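Local coordinates for protein putative glycosyl hydrolase (PDB 3K11) that probably acts as a glycoside hydrolase of the family 88 type, although its substrate is not established, at residues Tyr182-Gly187 with Ala237-Ile242. Numbering follows the deposited sequence.
Sequences YRLADG and ADRMFI
R239 reaches from the last turn of helix 222-240 to D186 and L184 in the loop that follows helix 167-180. The backbones stay far apart and side chains alone meet: the nearest CA atoms, of L184 and R239, are 12.4 Å apart, and L199 of strand 198-200 touches both residues. Along 237-242 the contact rests on R239, just before the helix gives way to strand 241-242; its chain is extended from CG to NE and so carries the guanidinium across. D186 OD2 lies in the guanidinium plane and accepts two hydrogen bonds end-on, from R239 NH2 at 2.9 Å (150° at the hydrogen) and from R239 NH1 at 3.1 Å (141°). The carboxylate is turned 73° from that plane; NH1 meets the syn lone pair of D186 OD2, while NH2 comes from above the carboxylate plane. L184 CD1 sits 3.8 Å over the centre of one face of the R239 guanidinium. D186 belongs to the type I turn 184-187, closed by G187 N to L184 O at 2.9 Å. T188 OG1 is hydrogen-bonded to D186 OD1, and R239 NH1 also donates to Q235 O; these second partners probably limit rotation of both charged groups. In this helix-rich family 88 fold of the six-hairpin clan, the chemistry implies a structural salt bridge, packed under a leucine methyl, that ties an inter-helix loop to a helix's C-terminal end.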
loop_
_atom_site.group_PDB
_atom_site.type_symbol
_atom_site.label_atom_id
_atom_site.label_comp_id
_atom_site.label_asym_id
_atom_site.label_seq_id
_atom_site.Cartn_x
_atom_site.Cartn_y
_atom_site.Cartn_z
ATOM N N TYR A 182 -37.704 0.368 2.775
ATOM C CA TYR A 182 -37.404 1.655 2.182
ATOM C C TYR A 182 -36.452 1.494 0.988
ATOM O O TYR A 182 -35.538 0.645 0.994
ATOM C CB TYR A 182 -36.724 2.564 3.197
ATOM C CG TYR A 182 -36.514 3.964 2.665
ATOM C CD1 TYR A 182 -37.575 4.841 2.566
ATOM C CD2 TYR A 182 -35.274 4.417 2.274
ATOM C CE1 TYR A 182 -37.407 6.113 2.042
ATOM C CE2 TYR A 182 -35.099 5.693 1.764
ATOM C CZ TYR A 182 -36.177 6.529 1.629
ATOM O OH TYR A 182 -36.044 7.796 1.140
ATOM N N ARG A 183 -36.707 2.307 -0.038
ATOM C CA ARG A 183 -35.893 2.292 -1.252
ATOM C C ARG A 183 -35.630 3.720 -1.704
ATOM O O ARG A 183 -36.410 4.633 -1.410
ATOM C CB ARG A 183 -36.642 1.608 -2.372
ATOM C CG ARG A 183 -36.940 0.114 -2.148
ATOM C CD ARG A 183 -38.029 -0.265 -3.028
ATOM N NE ARG A 183 -38.499 -1.666 -3.004
ATOM C CZ ARG A 183 -38.292 -2.574 -3.975
ATOM N NH1 ARG A 183 -37.506 -2.312 -5.026
ATOM N NH2 ARG A 183 -38.869 -3.768 -3.892
ATOM N N LEU A 184 -34.560 3.883 -2.476
ATOM C CA LEU A 184 -34.298 5.127 -3.195
ATOM C C LEU A 184 -35.373 5.331 -4.247
ATOM O O LEU A 184 -36.178 4.429 -4.492
ATOM C CB LEU A 184 -32.925 5.077 -3.894
ATOM C CG LEU A 184 -31.628 4.963 -3.076
ATOM C CD1 LEU A 184 -30.391 5.066 -3.983
ATOM C CD2 LEU A 184 -31.575 5.986 -1.947
ATOM N N ALA A 185 -35.394 6.498 -4.894
ATOM C CA ALA A 185 -36.408 6.784 -5.923
ATOM C C ALA A 185 -36.390 5.737 -7.045
ATOM O O ALA A 185 -37.453 5.331 -7.564
ATOM C CB ALA A 185 -36.217 8.196 -6.501
ATOM N N ASP A 186 -35.194 5.268 -7.378
ATOM C CA ASP A 186 -35.022 4.289 -8.426
ATOM C C ASP A 186 -35.268 2.853 -7.986
ATOM O O ASP A 186 -35.071 1.934 -8.772
ATOM C CB ASP A 186 -33.662 4.424 -9.057
ATOM C CG ASP A 186 -32.548 3.913 -8.189
ATOM O OD1 ASP A 186 -32.760 3.484 -7.036
ATOM O OD2 ASP A 186 -31.426 3.960 -8.691
ATOM N N GLY A 187 -35.701 2.654 -6.748
ATOM C CA GLY A 187 -36.106 1.320 -6.285
ATOM C C GLY A 187 -35.022 0.596 -5.514
ATOM O O GLY A 187 -35.281 -0.447 -4.946
ATOM N N ALA A 237 -24.253 -1.717 -7.660
ATOM C CA ALA A 237 -22.851 -1.766 -8.155
ATOM C C ALA A 237 -22.427 -0.492 -8.874
ATOM O O ALA A 237 -21.297 -0.086 -8.710
ATOM C CB ALA A 237 -22.595 -3.043 -9.020
ATOM N N ASP A 238 -23.341 0.138 -9.624
ATOM C CA ASP A 238 -23.058 1.411 -10.327
ATOM C C ASP A 238 -22.441 2.408 -9.381
ATOM O O ASP A 238 -21.393 3.023 -9.661
ATOM C CB ASP A 238 -24.350 2.023 -10.880
ATOM C CG ASP A 238 -24.110 3.324 -11.650
ATOM O OD1 ASP A 238 -23.240 3.283 -12.551
ATOM O OD2 ASP A 238 -24.751 4.357 -11.316
ATOM N N ARG A 239 -23.068 2.523 -8.228
ATOM C CA ARG A 239 -22.672 3.515 -7.227
ATOM C C ARG A 239 -21.543 3.083 -6.287
ATOM O O ARG A 239 -20.733 3.903 -5.903
ATOM C CB ARG A 239 -23.869 3.840 -6.369
ATOM C CG ARG A 239 -24.980 4.479 -7.190
ATOM C CD ARG A 239 -26.158 4.594 -6.342
ATOM N NE ARG A 239 -27.271 5.379 -6.877
ATOM C CZ ARG A 239 -28.448 4.883 -7.279
ATOM N NH1 ARG A 239 -28.673 3.571 -7.396
ATOM N NH2 ARG A 239 -29.397 5.737 -7.614
HETATM N N MSE A 240 -21.515 1.809 -5.936
HETATM C CA MSE A 240 -20.658 1.328 -4.853
HETATM C C MSE A 240 -19.365 0.653 -5.321
HETATM O O MSE A 240 -18.372 0.638 -4.550
HETATM C CB MSE A 240 -21.522 0.472 -3.890
HETATM C CG MSE A 240 -22.719 1.257 -3.306
HETATM SE SE MSE A 240 -23.455 0.318 -1.862
HETATM C CE MSE A 240 -22.218 1.135 -0.545
ATOM N N PHE A 241 -19.325 0.160 -6.567
ATOM C CA PHE A 241 -18.099 -0.518 -7.086
ATOM C C PHE A 241 -17.086 0.552 -7.402
ATOM O O PHE A 241 -17.474 1.616 -7.865
ATOM C CB PHE A 241 -18.379 -1.380 -8.308
ATOM C CG PHE A 241 -17.246 -2.335 -8.648
ATOM C CD1 PHE A 241 -16.881 -3.350 -7.771
ATOM C CD2 PHE A 241 -16.601 -2.258 -9.847
ATOM C CE1 PHE A 241 -15.865 -4.221 -8.086
ATOM C CE2 PHE A 241 -15.550 -3.138 -10.137
ATOM C CZ PHE A 241 -15.203 -4.089 -9.279
ATOM N N ILE A 242 -15.804 0.244 -7.202
ATOM C CA ILE A 242 -14.692 1.170 -7.444
ATOM C C ILE A 242 -13.797 0.463 -8.485
ATOM O O ILE A 242 -12.913 -0.325 -8.131
ATOM C CB ILE A 242 -13.863 1.451 -6.202
ATOM C CG1 ILE A 242 -14.722 1.980 -5.044
ATOM C CG2 ILE A 242 -12.837 2.580 -6.502
ATOM C CD1 ILE A 242 -14.100 1.882 -3.693
#